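Local coordinates for DNA repair protein MmcB-related protein (Silicibacter pomeroyi, PDB 3DNX), which is of unknown function but, as a member of the MmcB-like family in the PDDEXK nuclease clan, may act on DNA during repair, at residues L16-A21 and D105-E110; V43-L48 and I57-S62; E53-E58 and R81-V86. All coordinates share one frame; numbering follows the deposited sequence.

Contact 1: L16-A21 and D105-E110; sequences LARGVA and DAYDAE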
loop_
_atom_site.group_PDB
_atom_site.type_symbol
_atom_site.label_atom_id
_atom_site.label_comp_id
_atom_site.label_asym_id
_atom_site.label_seq_id
_atom_site.Cartn_x
_atom_site.Cartn_y
_atom_site.Cartn_z
ATOM N N LEU A 16 -2.817 -5.629 -19.997
ATOM C CA LEU A 16 -1.465 -5.084 -20.044
ATOM C C LEU A 16 -0.995 -4.744 -18.629
ATOM O O LEU A 16 0.119 -5.091 -18.270
ATOM C CB LEU A 16 -1.377 -3.838 -20.949
ATOM C CG LEU A 16 -1.714 -4.005 -22.436
ATOM C CD1 LEU A 16 -1.841 -2.632 -23.137
ATOM C CD2 LEU A 16 -0.648 -4.842 -23.092
ATOM N N ALA A 17 -1.865 -4.121 -17.821
ATOM C CA ALA A 17 -1.463 -3.710 -16.500
ATOM C C ALA A 17 -1.110 -4.932 -15.610
ATOM O O ALA A 17 -0.287 -4.830 -14.698
ATOM C CB ALA A 17 -2.540 -2.873 -15.833
ATOM N N ARG A 18 -1.809 -6.037 -15.828
ATOM C CA ARG A 18 -1.483 -7.293 -15.098
ATOM C C ARG A 18 -0.106 -7.763 -15.374
ATOM O O ARG A 18 0.647 -8.048 -14.446
ATOM C CB ARG A 18 -2.501 -8.389 -15.428
ATOM C CG ARG A 18 -2.449 -9.649 -14.533
ATOM C CD ARG A 18 -3.552 -10.527 -15.118
ATOM N NE ARG A 18 -3.894 -11.702 -14.378
ATOM C CZ ARG A 18 -3.587 -12.943 -14.739
ATOM N NH1 ARG A 18 -4.019 -13.943 -13.976
ATOM N NH2 ARG A 18 -2.851 -13.202 -15.824
ATOM N N GLY A 19 0.266 -7.772 -16.653
ATOM C CA GLY A 19 1.613 -8.183 -17.056
ATOM C C GLY A 19 2.663 -7.240 -16.598
ATOM O O GLY A 19 3.712 -7.658 -16.079
ATOM N N VAL A 20 2.361 -5.935 -16.659
ATOM C CA VAL A 20 3.290 -4.948 -16.145
ATOM C C VAL A 20 3.567 -5.140 -14.641
ATOM O O VAL A 20 4.753 -5.104 -14.198
ATOM C CB VAL A 20 2.792 -3.473 -16.442
ATOM C CG1 VAL A 20 3.688 -2.475 -15.735
ATOM C CG2 VAL A 20 2.764 -3.200 -17.964
ATOM N N ALA A 21 2.483 -5.306 -13.866
ATOM C CA ALA A 21 2.569 -5.506 -12.418
ATOM C C ALA A 21 3.398 -6.768 -12.048
ATOM O O ALA A 21 4.197 -6.724 -11.096
ATOM C CB ALA A 21 1.201 -5.563 -11.807
ATOM N N ASP A 105 1.685 -8.311 -22.052
ATOM C CA ASP A 105 0.382 -8.975 -22.231
ATOM C C ASP A 105 -0.162 -9.297 -20.847
ATOM O O ASP A 105 0.364 -8.783 -19.887
ATOM C CB ASP A 105 0.456 -10.214 -23.153
ATOM C CG ASP A 105 1.353 -11.347 -22.618
ATOM O OD1 ASP A 105 1.741 -11.406 -21.433
ATOM O OD2 ASP A 105 1.672 -12.239 -23.422
ATOM N N ALA A 106 -1.190 -10.146 -20.733
ATOM C CA ALA A 106 -1.792 -10.398 -19.426
ATOM C C ALA A 106 -0.867 -11.170 -18.517
ATOM O O ALA A 106 -1.131 -11.205 -17.339
ATOM C CB ALA A 106 -3.149 -11.139 -19.544
ATOM N N TYR A 107 0.220 -11.754 -19.039
ATOM C CA TYR A 107 0.973 -12.711 -18.275
ATOM C C TYR A 107 2.373 -12.285 -17.886
ATOM O O TYR A 107 2.974 -12.891 -16.989
ATOM C CB TYR A 107 1.073 -14.004 -19.061
ATOM C CG TYR A 107 -0.295 -14.475 -19.494
ATOM C CD1 TYR A 107 -1.160 -15.010 -18.570
ATOM C CD2 TYR A 107 -0.741 -14.298 -20.807
ATOM C CE1 TYR A 107 -2.423 -15.463 -18.935
ATOM C CE2 TYR A 107 -2.013 -14.719 -21.186
ATOM C CZ TYR A 107 -2.844 -15.307 -20.239
ATOM O OH TYR A 107 -4.110 -15.738 -20.553
ATOM N N ASP A 108 2.890 -11.272 -18.558
ATOM C CA ASP A 108 4.273 -10.812 -18.336
ATOM C C ASP A 108 4.522 -9.530 -19.108
ATOM O O ASP A 108 3.641 -9.039 -19.803
ATOM C CB ASP A 108 5.254 -11.880 -18.757
ATOM C CG ASP A 108 6.621 -11.795 -18.025
ATOM O OD1 ASP A 108 6.931 -10.842 -17.267
ATOM O OD2 ASP A 108 7.382 -12.727 -18.245
ATOM N N ALA A 109 5.722 -8.971 -18.958
ATOM C CA ALA A 109 6.142 -7.797 -19.673
ATOM C C ALA A 109 7.658 -7.719 -19.743
ATOM O O ALA A 109 8.369 -8.409 -19.006
ATOM C CB ALA A 109 5.576 -6.537 -19.044
ATOM N N GLU A 110 8.177 -6.926 -20.680
ATOM C CA GLU A 110 9.625 -6.641 -20.721
ATOM C C GLU A 110 9.878 -5.192 -21.066
ATOM O O GLU A 110 9.186 -4.618 -21.876
ATOM C CB GLU A 110 10.352 -7.562 -21.704
ATOM C CG GLU A 110 9.876 -7.439 -23.150
ATOM C CD GLU A 110 10.510 -8.433 -24.117
ATOM O OE1 GLU A 110 11.321 -9.277 -23.709
ATOM O OE2 GLU A 110 10.167 -8.382 -25.332
#
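Gly19 of helix 12-26 lies directly on the turn of 105-110, and two carbonyls converge on its alpha carbon. Gly19 CA makes C-H...O contacts with Asp105 O at 3.2 Å and Asp108 O at 3.5 Å; having no side chain, it lets the turn come this close. Beside it, Arg18 has CG anti to the backbone N (chi1 -168°) and runs extended to NE, passing Ala106 O. Arg18 NH2 then donates to Ala106 O, 3.0 Å away, with the oxygen near the guanidinium plane but the donor well above the carbonyl plane. The same NH2 approaches Tyr107 CD1 at 3.7 Å, the guanidinium and ring planes standing 82° apart. Further along, Ala109 CB rests 3.7 Å from Gly19 O.

Behind these contacts, Asp105 shapes the turn: its OD1 accepts from Tyr107 N at 2.9 Å, an Asx turn, and more weakly from Asp108 N. Arg22, one helical turn past Arg18, bonds Tyr107 O. The turn connects antiparallel strands 100-104 and 109-113 at one border of the sheet. Helix 12-26 lies across that sheet, with Leu16 and Val20 on Ala104 of strand 100-104 and Ala17 reaching Glu33 of strand 30-35.

Contact 2: V43-L48 and I57-S62; sequences VDVMGL and IECKSS. With NA (sodium ion), chain C.
Val45 and Ile57 form an antiparallel hydrogen-bonded pair, Val45 N to Ile57 O 3.0 Å and Ile57 N to Val45 O 2.9 Å, just after the chain turns a corner at Asp44. They belong to the hairpin of strands 43-48 and 54-59, and Asp44, Glu58 and Lys60 match the D...ExK signature of the PDDEXK nuclease fold. On one face, Val45 and Ile57 lie side by side pointing the same way, CG1 of Val45 toward CD1 of Ile57, while Val45 CG2 meets Cys59 SG; helix 12-26 covers this side through Ala17, Val20 and Leu16.

At the corner each acid takes a backbone N-H from across the hairpin. Asp44 N donates to Glu58 OE2 at 2.9 Å, nearly in line with the C-O bond, and Cys59 N donates to the anti lone pair of Asp44 OD2, also at 2.9 Å. Glu58 is bent at chi2 (-67°), which turns CD back toward strand 43-48. The side chains cross at about a right angle, yet their carboxylate planes differ by only 22°, with Asp44 OD2 3.5 Å from Glu58 OE1. A water lies between Asp44 OD1 and Glu58 OE1.

Cys59 O binds a sodium ion at 2.5 Å, and Asp65 OD2 is a second protein ligand. The backbone oxygen between the E and K positions is likewise a metal ligand in several nucleases of this fold. Lys60 NZ, salt-bridged to Asp69, donates at 2.8 Å to a water whose oxygen sits 2.3 Å from the sodium.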
loop_
_atom_site.group_PDB
_atom_site.type_symbol
_atom_site.label_atom_id
_atom_site.label_comp_id
_atom_site.label_asym_id
_atom_site.label_seq_id
_atom_site.Cartn_x
_atom_site.Cartn_y
_atom_site.Cartn_z
ATOM N N VAL A 43 -3.340 7.712 -13.743
ATOM C CA VAL A 43 -2.349 6.942 -14.464
ATOM C C VAL A 43 -2.686 5.456 -14.370
ATOM O O VAL A 43 -3.162 4.986 -13.353
ATOM C CB VAL A 43 -0.885 7.220 -13.986
ATOM C CG1 VAL A 43 -0.562 8.734 -13.909
ATOM C CG2 VAL A 43 -0.587 6.546 -12.727
ATOM N N ASP A 44 -2.422 4.721 -15.444
ATOM C CA ASP A 44 -2.848 3.311 -15.544
ATOM C C ASP A 44 -2.130 2.397 -14.540
ATOM O O ASP A 44 -2.772 1.594 -13.871
ATOM C CB ASP A 44 -2.616 2.809 -16.966
ATOM C CG ASP A 44 -3.482 3.541 -17.994
ATOM O OD1 ASP A 44 -4.557 4.052 -17.618
ATOM O OD2 ASP A 44 -3.056 3.564 -19.169
ATOM N N VAL A 45 -0.811 2.550 -14.447
ATOM C CA VAL A 45 -0.036 1.880 -13.430
ATOM C C VAL A 45 0.963 2.872 -12.844
ATOM O O VAL A 45 1.667 3.575 -13.580
ATOM C CB VAL A 45 0.699 0.634 -13.975
ATOM C CG1 VAL A 45 1.602 0.004 -12.879
ATOM C CG2 VAL A 45 -0.308 -0.397 -14.470
HETATM N N MSE A 46 1.015 2.915 -11.507
HETATM C CA MSE A 46 2.134 3.552 -10.824
HETATM C C MSE A 46 3.020 2.491 -10.222
HETATM O O MSE A 46 2.510 1.605 -9.529
HETATM C CB MSE A 46 1.666 4.540 -9.755
HETATM C CG MSE A 46 2.890 5.246 -9.057
HETATM SE SE MSE A 46 2.533 6.543 -7.722
HETATM C CE MSE A 46 4.016 6.172 -6.443
ATOM N N GLY A 47 4.331 2.583 -10.492
ATOM C CA GLY A 47 5.315 1.682 -9.890
ATOM C C GLY A 47 6.131 2.400 -8.847
ATOM O O GLY A 47 6.481 3.582 -9.031
ATOM N N LEU A 48 6.416 1.700 -7.730
ATOM C CA LEU A 48 7.223 2.212 -6.662
ATOM C C LEU A 48 8.412 1.285 -6.410
ATOM O O LEU A 48 8.245 0.074 -6.123
ATOM C CB LEU A 48 6.397 2.376 -5.388
ATOM C CG LEU A 48 7.128 2.806 -4.130
ATOM C CD1 LEU A 48 7.739 4.213 -4.301
ATOM C CD2 LEU A 48 6.193 2.721 -2.871
ATOM N N ILE A 57 3.358 4.184 -15.827
ATOM C CA ILE A 57 3.226 3.365 -17.022
ATOM C C ILE A 57 1.809 3.498 -17.551
ATOM O O ILE A 57 0.834 3.145 -16.873
ATOM C CB ILE A 57 3.556 1.873 -16.764
ATOM C CG1 ILE A 57 4.969 1.740 -16.222
ATOM C CG2 ILE A 57 3.419 1.014 -18.040
ATOM C CD1 ILE A 57 4.982 1.341 -14.792
ATOM N N GLU A 58 1.710 4.017 -18.777
ATOM C CA GLU A 58 0.465 4.107 -19.474
ATOM C C GLU A 58 0.322 2.923 -20.420
ATOM O O GLU A 58 1.135 2.768 -21.371
ATOM C CB GLU A 58 0.392 5.432 -20.256
ATOM C CG GLU A 58 0.178 6.637 -19.409
ATOM C CD GLU A 58 -1.180 6.636 -18.749
ATOM O OE1 GLU A 58 -2.172 6.958 -19.437
ATOM O OE2 GLU A 58 -1.257 6.319 -17.547
ATOM N N CYS A 59 -0.755 2.184 -20.220
ATOM C CA CYS A 59 -1.040 0.949 -20.910
ATOM C C CYS A 59 -2.001 1.230 -22.042
ATOM O O CYS A 59 -3.179 1.413 -21.827
ATOM C CB CYS A 59 -1.608 -0.093 -19.940
ATOM S SG CYS A 59 -0.474 -0.481 -18.588
ATOM N N LYS A 60 -1.498 1.259 -23.274
ATOM C CA LYS A 60 -2.351 1.552 -24.418
ATOM C C LYS A 60 -2.649 0.278 -25.212
ATOM O O LYS A 60 -1.767 -0.363 -25.742
ATOM C CB LYS A 60 -1.705 2.619 -25.283
ATOM C CG LYS A 60 -1.427 3.904 -24.526
ATOM C CD LYS A 60 -2.761 4.479 -24.060
ATOM C CE LYS A 60 -2.602 5.710 -23.265
ATOM N NZ LYS A 60 -3.932 6.265 -22.798
ATOM N N SER A 61 -3.925 -0.058 -25.294
ATOM C CA SER A 61 -4.346 -1.336 -25.813
ATOM C C SER A 61 -4.623 -1.272 -27.322
ATOM O O SER A 61 -4.797 -2.323 -27.960
ATOM C CB SER A 61 -5.575 -1.774 -25.040
ATOM O OG SER A 61 -6.604 -0.776 -25.151
ATOM N N SER A 62 -4.617 -0.037 -27.862
ATOM C CA SER A 62 -4.933 0.258 -29.268
ATOM C C SER A 62 -4.286 1.586 -29.664
ATOM O O SER A 62 -4.021 2.416 -28.815
ATOM C CB SER A 62 -6.461 0.417 -29.453
ATOM O OG SER A 62 -7.033 -0.634 -30.205
HETATM NA NA NA C . -5.531 2.285 -21.603
HETATM O O HOH W 1 -4.485 6.885 -18.195
HETATM O O HOH W 2 -4.592 4.299 -20.889
HETATM O O HOH W 3 -5.704 1.191 -19.663
HETATM O O HOH W 4 -7.551 3.403 -21.871
#

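Contact 3: E53-E58 and R81-V86; sequences EIWVIE and RYFWAV
Trp55 and Phe83 both carry CG anti to the carbonyl carbon, beside the backbone N (chi1 -71° and -58°), which sets each CG over the same face of the sheet; the rings meet there. Their strands, 54-58 and 81-86, run parallel as the two strands of a beta-alpha-beta unit whose connection includes helix 63-68. Five backbone bonds join them, alternating in direction from Arg81 N to Ile54 O through to Ala85 N to Glu58 O; Phe83 N to Val56 O is 2.8 Å.

Phe83 comes in by its CE2, which lies over one face of the Trp55 indole 3.4 Å from CD2. The six-membered rings are tilted 39° to each other, neither stacked nor edge-to-face. Arg81 also lies over the indole: its CB sits 4.0 Å from the centroid of the five-membered ring, a CH-pi contact. The extended arginine then runs beside the ring, pointing the same way, until one water at the edge of both groups accepts from Trp55 NE1 at 3.2 Å and Arg81 NE at 2.9 Å. The far end of Arg81 is held by Ala115 O and Glu117. Next along this face, Ile57 CG2 presses on Ala85 CB at 3.5 Å, tighter than usual for two carbons, and helix 12-26 covers the row with Val20 and Leu24.

The other face carries Val56, Glu58, Tyr82 and Trp84. Val56 CG1 touches Tyr82 CD1 at 3.6 Å, and helix 63-68 contributes Phe66, edge-to-face with Trp84. Tyr82 OH lies over the face of the Trp84 indole, toward its rim, and 3.3 Å from Glu58 CG; this buried hydroxyl has no polar partner in the model.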
loop_
_atom_site.group_PDB
_atom_site.type_symbol
_atom_site.label_atom_id
_atom_site.label_comp_id
_atom_site.label_asym_id
_atom_site.label_seq_id
_atom_site.Cartn_x
_atom_site.Cartn_y
_atom_site.Cartn_z
ATOM N N GLU A 53 11.753 5.236 -5.970
ATOM C CA GLU A 53 11.653 5.649 -7.381
ATOM C C GLU A 53 10.160 5.554 -7.816
ATOM O O GLU A 53 9.447 4.628 -7.420
ATOM C CB GLU A 53 12.551 4.751 -8.250
ATOM C CG GLU A 53 14.034 4.550 -7.741
ATOM C CD GLU A 53 14.281 3.214 -6.952
ATOM O OE1 GLU A 53 15.248 2.472 -7.240
ATOM O OE2 GLU A 53 13.531 2.883 -6.053
ATOM N N ILE A 54 9.662 6.544 -8.549
ATOM C CA ILE A 54 8.263 6.541 -8.999
ATOM C C ILE A 54 8.248 6.454 -10.535
ATOM O O ILE A 54 8.864 7.268 -11.231
ATOM C CB ILE A 54 7.475 7.792 -8.484
ATOM C CG1 ILE A 54 7.350 7.747 -6.955
ATOM C CG2 ILE A 54 6.037 7.853 -9.069
ATOM C CD1 ILE A 54 7.209 9.110 -6.339
ATOM N N TRP A 55 7.546 5.425 -11.036
ATOM C CA TRP A 55 7.343 5.180 -12.451
ATOM C C TRP A 55 5.873 5.272 -12.786
ATOM O O TRP A 55 5.026 4.797 -12.041
ATOM C CB TRP A 55 7.806 3.773 -12.798
ATOM C CG TRP A 55 9.282 3.565 -12.773
ATOM C CD1 TRP A 55 10.239 4.391 -12.266
ATOM C CD2 TRP A 55 9.968 2.407 -13.252
ATOM N NE1 TRP A 55 11.483 3.809 -12.380
ATOM C CE2 TRP A 55 11.340 2.593 -12.995
ATOM C CE3 TRP A 55 9.552 1.231 -13.837
ATOM C CZ2 TRP A 55 12.303 1.652 -13.340
ATOM C CZ3 TRP A 55 10.529 0.286 -14.197
ATOM C CH2 TRP A 55 11.877 0.520 -13.937
ATOM N N VAL A 56 5.566 5.927 -13.884
ATOM C CA VAL A 56 4.232 5.941 -14.430
ATOM C C VAL A 56 4.297 5.118 -15.712
ATOM O O VAL A 56 5.184 5.325 -16.582
ATOM C CB VAL A 56 3.759 7.373 -14.715
ATOM C CG1 VAL A 56 2.612 7.390 -15.768
ATOM C CG2 VAL A 56 3.394 8.067 -13.389
ATOM N N ILE A 57 3.358 4.184 -15.827
ATOM C CA ILE A 57 3.226 3.365 -17.022
ATOM C C ILE A 57 1.809 3.498 -17.551
ATOM O O ILE A 57 0.834 3.145 -16.873
ATOM C CB ILE A 57 3.556 1.873 -16.764
ATOM C CG1 ILE A 57 4.969 1.740 -16.222
ATOM C CG2 ILE A 57 3.419 1.014 -18.040
ATOM C CD1 ILE A 57 4.982 1.341 -14.792
ATOM N N GLU A 58 1.710 4.017 -18.777
ATOM C CA GLU A 58 0.465 4.107 -19.474
ATOM C C GLU A 58 0.322 2.923 -20.420
ATOM O O GLU A 58 1.135 2.768 -21.371
ATOM C CB GLU A 58 0.392 5.432 -20.256
ATOM C CG GLU A 58 0.178 6.637 -19.409
ATOM C CD GLU A 58 -1.180 6.636 -18.749
ATOM O OE1 GLU A 58 -2.172 6.958 -19.437
ATOM O OE2 GLU A 58 -1.257 6.319 -17.547
ATOM N N ARG A 81 10.355 8.322 -13.907
ATOM C CA ARG A 81 10.436 7.715 -15.233
ATOM C C ARG A 81 9.023 7.441 -15.744
ATOM O O ARG A 81 8.169 7.005 -14.993
ATOM C CB ARG A 81 11.229 6.417 -15.205
ATOM C CG ARG A 81 12.675 6.578 -14.761
ATOM C CD ARG A 81 13.460 5.322 -15.027
ATOM N NE ARG A 81 14.675 5.237 -14.228
ATOM C CZ ARG A 81 15.921 5.332 -14.683
ATOM N NH1 ARG A 81 16.931 5.234 -13.837
ATOM N NH2 ARG A 81 16.179 5.478 -15.958
ATOM N N TYR A 82 8.802 7.769 -17.001
ATOM C CA TYR A 82 7.539 7.578 -17.729
ATOM C C TYR A 82 7.697 6.576 -18.872
ATOM O O TYR A 82 8.640 6.673 -19.709
ATOM C CB TYR A 82 7.059 8.918 -18.313
ATOM C CG TYR A 82 5.813 8.760 -19.116
ATOM C CD1 TYR A 82 4.579 8.760 -18.506
ATOM C CD2 TYR A 82 5.869 8.610 -20.511
ATOM C CE1 TYR A 82 3.414 8.581 -19.240
ATOM C CE2 TYR A 82 4.722 8.413 -21.248
ATOM C CZ TYR A 82 3.493 8.442 -20.603
ATOM O OH TYR A 82 2.336 8.272 -21.309
ATOM N N PHE A 83 6.787 5.594 -18.899
ATOM C CA PHE A 83 6.790 4.483 -19.863
ATOM C C PHE A 83 5.431 4.322 -20.502
ATOM O O PHE A 83 4.375 4.569 -19.862
ATOM C CB PHE A 83 7.048 3.112 -19.239
ATOM C CG PHE A 83 8.348 2.988 -18.491
ATOM C CD1 PHE A 83 9.410 2.278 -19.009
ATOM C CD2 PHE A 83 8.477 3.561 -17.228
ATOM C CE1 PHE A 83 10.600 2.145 -18.290
ATOM C CE2 PHE A 83 9.646 3.427 -16.508
ATOM C CZ PHE A 83 10.716 2.737 -17.044
ATOM N N TRP A 84 5.474 3.868 -21.761
ATOM C CA TRP A 84 4.330 3.246 -22.411
ATOM C C TRP A 84 4.404 1.742 -22.237
ATOM O O TRP A 84 5.492 1.202 -22.128
ATOM C CB TRP A 84 4.292 3.579 -23.887
ATOM C CG TRP A 84 4.307 5.034 -24.184
ATOM C CD1 TRP A 84 5.396 5.782 -24.458
ATOM C CD2 TRP A 84 3.175 5.917 -24.240
ATOM N NE1 TRP A 84 5.019 7.092 -24.695
ATOM C CE2 TRP A 84 3.660 7.191 -24.535
ATOM C CE3 TRP A 84 1.796 5.741 -24.057
ATOM C CZ2 TRP A 84 2.818 8.287 -24.681
ATOM C CZ3 TRP A 84 0.966 6.829 -24.180
ATOM C CH2 TRP A 84 1.471 8.079 -24.477
ATOM N N ALA A 85 3.253 1.086 -22.164
ATOM C CA ALA A 85 3.155 -0.390 -22.204
ATOM C C ALA A 85 2.108 -0.739 -23.277
ATOM O O ALA A 85 0.991 -0.257 -23.232
ATOM C CB ALA A 85 2.775 -0.983 -20.835
ATOM N N VAL A 86 2.520 -1.545 -24.248
ATOM C CA VAL A 86 1.700 -1.961 -25.382
ATOM C C VAL A 86 1.946 -3.428 -25.666
ATOM O O VAL A 86 2.950 -4.014 -25.200
ATOM C CB VAL A 86 2.020 -1.122 -26.646
ATOM C CG1 VAL A 86 1.769 0.380 -26.376
ATOM C CG2 VAL A 86 3.451 -1.358 -27.164
HETATM O O HOH W 5 14.260 5.014 -11.407
#

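Contacts 2 and 3 are buried and share strand 54-59: contact 2 joins its antiparallel neighbour 43-48, contact 3 its parallel neighbour 81-86. Ile57 and Glu58 serve both, and the sheet runs on between them through Gly47 N to Trp55 O and Lys60 N to Ala85 O, probable hydrogen bonds. Contact 1 is only partly buried, closing helix 12-26 against a turn at the sheet's border. Its chemistry is mostly backbone oxygens meeting a glycine and an arginine, whereas contact 2 gathers acids, waters and sodium, and contact 3 is largely aromatic. Leu16, Ala17 and Val20 of contact 1 tie all three together, packing on Cys59, Val45 and Ala85.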